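Local atomic coordinates of ORF14 (Streptomyces clavuligerus, PDB entry 2WPX), a protein that binds acetyl-CoA and, as a tandem GNAT protein of the clavulanic acid biosynthesis pathway, probably acts as an acyltransferase. Residues A175-A178 with G179-L182; I188-D191 with E192-V195; R222-E225 with T226-G230; A315-A319 with L320-P324. All coordinates share one frame; numbering follows the deposited sequence.

How the contacts relate
The four contacts are all local and follow one another along the chain, from 175-182 through 188-195 and 222-230 to 315-324. Contact 1 leads into strand 180-185, and helix 191-199 of contact 2 comes next; their centres lie 20 Å apart. Contacts 2 and 3 are joined through Thr189: its O meets Arg222 NH2 at 2.7 Å, and its N meets Glu225 OE1. Contact 4 leads into strand 323-334, its centre 23 Å from that of contact 1 and 29 Å from those of contacts 2 and 3. All four lie away from the acetyl-CoA bound around residues 90-145, so they concern the build of the fold and not the cofactor site.

Contact 1 (A175-A178 with G179-L182); sequences AVPA and GYSL
Pro177 O accepts a hydrogen bond from Tyr180 N at 3.0 Å. This bond closes a type II beta turn from Pro177 to Tyr180. Its N-H...O angle is 144°. Ala178 and Gly179 are the two corner residues. Gly179 has the positive phi, 93°, that the third position of a type II turn needs. CB and CG of the Pro177 ring both come within 3.8 Å of Tyr180 CD1. Proline and tyrosine side chains cross at a slant. The carbonyl of Pro177 lies at the edge of the tyrosine ring, near its plane. Val176 reaches back toward the strand with both methyls. Its CG1 sits 3.4 Å from Tyr180 O and also touches Tyr180 CB. The other methyl, CG2, lies 3.8 Å from Leu182 CG and as near to Leu182 CD1. The chi1 of -169° turns the two branches to different partners, CG1 to Tyr180 and CG2 to Leu182. The polar ends of the strand residues look to other partners. Tyr180 OH is hydrogen-bonded to His275 ND1, and Ser181 OG to Asp243 OD2. Leu182 and Pro177 also touch helix 280-295. The turn thus brings the chain into strand 180-185, an outermost strand that runs antiparallel to strand 234-242. One backbone bond sets the reversal. Beside it lie three apolar pairs: Val176 CG1 with Tyr180 CB, Val176 CG2 with Leu182 CG, and Pro177 CB with Tyr180 CD1. The incoming chain is therefore held to the start of the strand mostly by apolar contact.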
# COMPACT_ATOMS: atom_id res chain seq x y z
N ALA A 175 -15.65 -25.70 -3.16
CA ALA A 175 -16.72 -25.90 -2.17
C ALA A 175 -16.29 -25.35 -0.82
O ALA A 175 -15.12 -25.40 -0.45
CB ALA A 175 -17.04 -27.38 -2.05
N VAL A 176 -17.25 -24.80 -0.10
CA VAL A 176 -17.10 -24.43 1.29
C VAL A 176 -17.09 -25.67 2.19
O VAL A 176 -17.96 -26.53 2.12
CB VAL A 176 -18.29 -23.49 1.70
CG1 VAL A 176 -18.07 -22.83 3.05
CG2 VAL A 176 -18.51 -22.43 0.57
N PRO A 177 -16.06 -25.78 3.02
CA PRO A 177 -15.94 -26.94 3.91
C PRO A 177 -17.10 -27.00 4.91
O PRO A 177 -17.61 -25.96 5.32
CB PRO A 177 -14.62 -26.68 4.66
CG PRO A 177 -14.13 -25.33 4.24
CD PRO A 177 -14.84 -24.98 2.94
N ALA A 178 -17.48 -28.22 5.31
CA ALA A 178 -18.55 -28.46 6.26
C ALA A 178 -18.23 -27.71 7.52
O ALA A 178 -17.07 -27.64 7.93
CB ALA A 178 -18.69 -29.95 6.53
N GLY A 179 -19.24 -27.13 8.13
CA GLY A 179 -19.02 -26.30 9.31
C GLY A 179 -18.85 -24.82 8.99
O GLY A 179 -18.89 -23.97 9.92
N TYR A 180 -18.64 -24.49 7.71
CA TYR A 180 -18.38 -23.06 7.36
C TYR A 180 -19.43 -22.37 6.49
O TYR A 180 -20.15 -23.03 5.79
CB TYR A 180 -16.99 -22.88 6.73
CG TYR A 180 -15.89 -23.33 7.66
CD1 TYR A 180 -15.51 -24.68 7.72
CD2 TYR A 180 -15.27 -22.42 8.51
CE1 TYR A 180 -14.52 -25.10 8.59
CE2 TYR A 180 -14.30 -22.82 9.39
CZ TYR A 180 -13.92 -24.17 9.43
OH TYR A 180 -12.93 -24.56 10.29
N SER A 181 -19.52 -21.05 6.54
CA SER A 181 -20.24 -20.38 5.45
C SER A 181 -19.57 -19.10 5.00
O SER A 181 -18.94 -18.39 5.79
CB SER A 181 -21.69 -20.15 5.79
OG SER A 181 -21.75 -19.66 7.09
N LEU A 182 -19.73 -18.80 3.72
CA LEU A 182 -19.15 -17.61 3.12
C LEU A 182 -20.04 -16.43 3.36
O LEU A 182 -21.24 -16.54 3.16
CB LEU A 182 -19.08 -17.84 1.63
CG LEU A 182 -17.91 -18.77 1.40
CD1 LEU A 182 -17.62 -18.75 -0.07
CD2 LEU A 182 -16.68 -18.23 2.15

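Contact 2 (I188-D191 with E192-V195); sequences ITPD and EYAV
Pro190 O accepts a hydrogen bond from Tyr193 N at 2.9 Å, as the chain from 188 to 191 turns into helix 191-199. The N-H...O angle is 155°. Ala194 N follows with a longer bond of 3.3 Å to Asp191 O. Both bonds span three residues, as in a 3-10 turn. One residue further on, Val195 N gives its hydrogen bond to a water at 2.9 Å. The same water is modelled only 2.4 Å from Asp191 O. That is too short to trust, so a water bridge between Asp191 O and Val195 N remains doubtful.

The side chains meet more loosely. Pro190 CB lies 4.2 Å from Tyr193 CD1, at a slant to the ring. The chi1 of -55° at Tyr193 keeps CG beside the backbone N and so brings the ring near Pro190. The preceding residue, Glu192, puts CG 4.0 Å above the ring plane, over its centre. Thr189 directs OG1 at the helix, with this atom anti to its own backbone N (chi1 -180°). That oxygen is 4.1 Å from Tyr193 CB, a packing distance. Ala194 CB lies 3.7 Å from Asp191 O.

Around this turn the Tyr193 ring lies nearly parallel to that of Trp185 on strand 180-185, and Pro190 touches Trp185 too. Tyr193 also meets Val183 of the same strand. On the side of helix 222-230, Ala194 packs on Arg222, next to the backbone bonds of Thr189 to that helix.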
# COMPACT_ATOMS: atom_id res chain seq x y z
N ILE A 188 -18.03 -0.78 3.44
CA ILE A 188 -18.17 -0.57 4.86
C ILE A 188 -18.43 -1.93 5.49
O ILE A 188 -19.28 -2.70 5.02
CB ILE A 188 -19.37 0.42 5.19
CG1 ILE A 188 -19.21 1.75 4.45
CG2 ILE A 188 -19.55 0.56 6.69
CD1 ILE A 188 -17.88 2.46 4.81
N THR A 189 -17.69 -2.22 6.55
CA THR A 189 -17.84 -3.50 7.27
C THR A 189 -19.04 -3.53 8.24
O THR A 189 -19.17 -2.72 9.11
CB THR A 189 -16.50 -3.92 7.97
OG1 THR A 189 -16.66 -5.18 8.67
CG2 THR A 189 -16.14 -2.93 8.96
N PRO A 190 -19.96 -4.46 8.05
CA PRO A 190 -21.07 -4.53 9.03
C PRO A 190 -20.53 -4.59 10.49
O PRO A 190 -19.55 -5.24 10.75
CB PRO A 190 -21.80 -5.82 8.63
CG PRO A 190 -21.48 -5.93 7.12
CD PRO A 190 -19.99 -5.59 7.11
N ASP A 191 -21.16 -3.85 11.41
CA ASP A 191 -20.84 -3.93 12.84
C ASP A 191 -20.55 -5.37 13.30
O ASP A 191 -19.63 -5.60 14.07
CB ASP A 191 -22.01 -3.37 13.67
CG ASP A 191 -22.29 -1.89 13.39
OD1 ASP A 191 -21.75 -1.33 12.40
OD2 ASP A 191 -23.09 -1.28 14.15
N GLU A 192 -21.35 -6.32 12.84
CA GLU A 192 -21.24 -7.70 13.22
C GLU A 192 -19.83 -8.27 13.07
O GLU A 192 -19.42 -9.12 13.89
CB GLU A 192 -22.21 -8.48 12.33
CG GLU A 192 -22.29 -9.93 12.61
CD GLU A 192 -23.46 -10.59 11.88
OE1 GLU A 192 -23.76 -11.77 12.13
OE2 GLU A 192 -24.09 -9.93 11.02
N TYR A 193 -19.11 -7.83 12.02
CA TYR A 193 -17.80 -8.40 11.70
C TYR A 193 -16.60 -7.57 12.00
O TYR A 193 -15.49 -8.02 11.75
CB TYR A 193 -17.68 -8.85 10.26
CG TYR A 193 -18.75 -9.79 9.86
CD1 TYR A 193 -19.69 -9.41 8.93
CD2 TYR A 193 -18.86 -11.02 10.43
CE1 TYR A 193 -20.71 -10.26 8.56
CE2 TYR A 193 -19.88 -11.85 10.08
CZ TYR A 193 -20.79 -11.46 9.14
OH TYR A 193 -21.80 -12.28 8.75
N ALA A 194 -16.82 -6.39 12.57
CA ALA A 194 -15.78 -5.46 12.85
C ALA A 194 -14.86 -5.96 13.94
O ALA A 194 -13.61 -6.06 13.76
CB ALA A 194 -16.40 -4.04 13.24
N VAL A 195 -15.43 -6.27 15.11
CA VAL A 195 -14.56 -6.78 16.19
C VAL A 195 -13.90 -8.14 15.81
O VAL A 195 -12.73 -8.34 16.06
CB VAL A 195 -15.23 -6.77 17.58
CG1 VAL A 195 -14.37 -7.48 18.61
CG2 VAL A 195 -15.46 -5.33 18.02
O HOH W 1 -18.21 -6.41 15.89

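Contact 3 (R222-E225 with T226-G230); sequences RQFE and TMRVG
Arg222 O accepts a hydrogen bond from Thr226 N at 3.0 Å. Three more backbone bonds of the i to i+4 pattern follow: Met227 N to Gln223 O at 2.8 Å, Arg228 N to Phe224 O and Val229 N to Glu225 O. Each carbonyl of 222-225 thus has the amide four residues on as donor. The chi1 of 72° at Thr226 puts OG1 between the backbone N and the carbonyl carbon, and this brings it back to 3.2 Å from Gln223 O. Where its proton goes is not settled.

Arg222 NE and NH2 come side-on to Glu225 OE2, at 3.1 and 3.0 Å, from the same face of the carboxylate. The salt bridge is local, within one helical turn. Tyr220 OH and Thr189 N complete the partners of Glu225 OE1, and Thr189 O those of Arg222 NH2. So both carboxylate oxygens are satisfied, and the carboxylate is probably kept ionised.

Met227 CE lies at the edge of the Phe224 ring, 4.1 Å from CD1. Arg228 NH1 approaches the same CD1, with the guanidinium and ring planes 66° apart. The arrangement is a regular alpha-helix in the second GNAT-family part of the chain, tied by its acid-base pair to the loop before helix 191-199.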
# COMPACT_ATOMS: atom_id res chain seq x y z
N ARG A 222 -12.57 2.68 11.85
CA ARG A 222 -13.47 3.21 10.90
C ARG A 222 -12.85 4.29 10.04
O ARG A 222 -13.32 4.58 8.96
CB ARG A 222 -14.63 3.79 11.66
CG ARG A 222 -15.93 3.11 11.50
CD ARG A 222 -16.15 1.72 12.00
NE ARG A 222 -16.80 1.11 10.87
CZ ARG A 222 -17.54 0.00 10.82
NH1 ARG A 222 -17.86 -0.72 11.88
NH2 ARG A 222 -17.98 -0.35 9.63
N GLN A 223 -11.79 4.91 10.54
CA GLN A 223 -11.15 5.99 9.83
C GLN A 223 -10.43 5.48 8.58
O GLN A 223 -10.28 6.21 7.62
CB GLN A 223 -10.21 6.76 10.75
CG GLN A 223 -9.86 8.10 10.21
CD GLN A 223 -9.02 8.96 11.15
OE1 GLN A 223 -9.00 8.77 12.36
NE2 GLN A 223 -8.32 9.92 10.59
N PHE A 224 -9.99 4.22 8.61
CA PHE A 224 -9.49 3.56 7.43
C PHE A 224 -10.53 3.56 6.32
O PHE A 224 -10.26 3.96 5.20
CB PHE A 224 -9.07 2.12 7.74
CG PHE A 224 -7.73 2.01 8.34
CD1 PHE A 224 -6.60 2.47 7.66
CD2 PHE A 224 -7.55 1.39 9.59
CE1 PHE A 224 -5.31 2.37 8.25
CE2 PHE A 224 -6.29 1.25 10.15
CZ PHE A 224 -5.17 1.76 9.49
N GLU A 225 -11.74 3.11 6.67
CA GLU A 225 -12.85 3.15 5.74
C GLU A 225 -13.15 4.56 5.24
O GLU A 225 -13.37 4.75 4.07
CB GLU A 225 -14.12 2.56 6.36
CG GLU A 225 -14.00 1.13 6.77
CD GLU A 225 -15.28 0.51 7.27
OE1 GLU A 225 -15.41 -0.70 7.08
OE2 GLU A 225 -16.14 1.22 7.85
N THR A 226 -13.19 5.55 6.15
CA THR A 226 -13.51 6.91 5.72
C THR A 226 -12.40 7.53 4.85
O THR A 226 -12.72 8.27 3.92
CB THR A 226 -13.90 7.88 6.88
OG1 THR A 226 -12.75 8.23 7.67
CG2 THR A 226 -14.96 7.25 7.76
N MET A 227 -11.13 7.18 5.15
CA MET A 227 -10.00 7.63 4.35
C MET A 227 -10.12 7.13 2.89
O MET A 227 -9.95 7.90 1.95
CB MET A 227 -8.67 7.21 4.99
CG MET A 227 -7.46 7.37 4.10
SD MET A 227 -6.05 6.42 4.65
CE MET A 227 -6.65 4.77 4.26
N ARG A 228 -10.45 5.86 2.75
CA ARG A 228 -10.72 5.20 1.50
C ARG A 228 -11.82 5.86 0.69
O ARG A 228 -11.68 6.11 -0.48
CB ARG A 228 -11.14 3.76 1.77
CG ARG A 228 -10.14 2.77 1.34
CD ARG A 228 -9.57 2.00 2.47
NE ARG A 228 -8.64 0.95 2.05
CZ ARG A 228 -7.72 0.41 2.84
NH1 ARG A 228 -7.60 0.83 4.10
NH2 ARG A 228 -6.92 -0.56 2.38
N VAL A 229 -12.93 6.12 1.34
CA VAL A 229 -14.08 6.69 0.67
C VAL A 229 -13.72 8.06 0.20
O VAL A 229 -14.06 8.41 -0.92
CB VAL A 229 -15.36 6.76 1.59
CG1 VAL A 229 -16.47 7.46 0.88
CG2 VAL A 229 -15.84 5.35 1.99
N GLY A 230 -13.01 8.83 1.04
CA GLY A 230 -12.57 10.17 0.66
C GLY A 230 -11.60 10.13 -0.52
O GLY A 230 -11.52 11.06 -1.33

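Contact 4 (A315-A319 with L320-P324); sequences AVNAA and LGFEP
This is a helix C-cap, a Schellman motif, where helix 311-319 gives way to strand 323-334 near the end of the second GNAT-family part of the chain. Two bonds lead back into the last turn. Phe322 N binds Asn317 O at 3.1 Å, and Gly321 N binds Ala318 O at 2.8 Å in a nearly straight bond. Gly321 has phi 102°, a value that brings its chain out of the helix. Leu320 N also points to Asn317 O, but its place is less sure. A water donates to Ala318 O and Phe322 O, bridging the helix end and the emerging strand.

Val316 and Leu320 lie side by side, with CG1 of the valine 4.2 Å from CD1 of the leucine. With Phe322 CG anti to the carbonyl carbon (chi1 -84°), the ring comes to lie against the Asn317 side chain and carbonyl. Phe322 CB is 3.9 Å from Asn317 CB. The amide of Asn317 stands at 57° to the ring. Its OD1 has a weak hydrogen bond to Gln266 NE2 and its ND2 a weak one to Asn306 OD1. Phe322 also packs on strands 149-162 and 301-307, while Val316 and Leu320 touch Lys285 of helix 280-295. The backbone oxygen of Asn317 meets the phenyl ring edge-on, in its plane, 3.5 Å from Phe322 CD1.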
# COMPACT_ATOMS: atom_id res chain seq x y z
N ALA A 315 2.30 -19.33 -1.22
CA ALA A 315 1.89 -20.57 -1.87
C ALA A 315 0.46 -20.46 -2.39
O ALA A 315 0.14 -20.85 -3.50
CB ALA A 315 2.03 -21.70 -0.91
N VAL A 316 -0.42 -19.84 -1.62
CA VAL A 316 -1.75 -19.58 -2.14
C VAL A 316 -1.83 -18.63 -3.33
O VAL A 316 -2.58 -18.89 -4.28
CB VAL A 316 -2.68 -19.12 -1.06
CG1 VAL A 316 -4.04 -18.76 -1.67
CG2 VAL A 316 -2.86 -20.28 -0.05
N ASN A 317 -1.06 -17.55 -3.30
CA ASN A 317 -1.14 -16.54 -4.34
C ASN A 317 -0.62 -17.11 -5.66
O ASN A 317 -1.28 -16.96 -6.68
CB ASN A 317 -0.38 -15.25 -3.93
CG ASN A 317 -1.20 -14.38 -3.00
OD1 ASN A 317 -2.43 -14.41 -3.07
ND2 ASN A 317 -0.53 -13.65 -2.09
N ALA A 318 0.51 -17.84 -5.58
CA ALA A 318 1.13 -18.50 -6.73
C ALA A 318 0.21 -19.49 -7.40
O ALA A 318 0.04 -19.44 -8.64
CB ALA A 318 2.48 -19.20 -6.32
N ALA A 319 -0.40 -20.39 -6.62
CA ALA A 319 -1.41 -21.34 -7.18
C ALA A 319 -2.43 -20.58 -7.98
O ALA A 319 -3.04 -21.11 -8.87
CB ALA A 319 -2.16 -22.12 -6.06
N LEU A 320 -2.66 -19.33 -7.62
CA LEU A 320 -3.77 -18.61 -8.24
C LEU A 320 -3.31 -17.84 -9.49
O LEU A 320 -4.10 -17.15 -10.11
CB LEU A 320 -4.38 -17.61 -7.25
CG LEU A 320 -5.58 -18.05 -6.40
CD1 LEU A 320 -5.19 -19.29 -5.66
CD2 LEU A 320 -6.01 -16.97 -5.44
N GLY A 321 -2.01 -17.93 -9.84
CA GLY A 321 -1.51 -17.21 -11.01
C GLY A 321 -0.74 -15.93 -10.67
O GLY A 321 -0.21 -15.26 -11.57
N PHE A 322 -0.68 -15.56 -9.39
CA PHE A 322 0.09 -14.39 -9.02
C PHE A 322 1.59 -14.64 -9.33
O PHE A 322 2.10 -15.71 -9.03
CB PHE A 322 -0.13 -13.96 -7.56
CG PHE A 322 -1.35 -13.10 -7.33
CD1 PHE A 322 -2.57 -13.67 -6.92
CD2 PHE A 322 -1.29 -11.73 -7.49
CE1 PHE A 322 -3.66 -12.90 -6.67
CE2 PHE A 322 -2.39 -10.91 -7.24
CZ PHE A 322 -3.59 -11.49 -6.85
N GLU A 323 2.28 -13.66 -9.95
CA GLU A 323 3.71 -13.78 -10.25
C GLU A 323 4.48 -12.65 -9.59
O GLU A 323 4.13 -11.47 -9.70
CB GLU A 323 3.97 -13.83 -11.76
CG GLU A 323 3.27 -14.98 -12.44
CD GLU A 323 3.45 -15.00 -13.97
OE1 GLU A 323 3.13 -14.01 -14.65
OE2 GLU A 323 3.90 -16.04 -14.51
N PRO A 324 5.53 -13.02 -8.85
CA PRO A 324 6.38 -12.03 -8.19
C PRO A 324 7.05 -11.16 -9.25
O PRO A 324 7.66 -11.67 -10.18
CB PRO A 324 7.40 -12.88 -7.43
CG PRO A 324 6.75 -14.24 -7.32
CD PRO A 324 5.93 -14.40 -8.57
O HOH W 2 1.80 -18.00 -10.00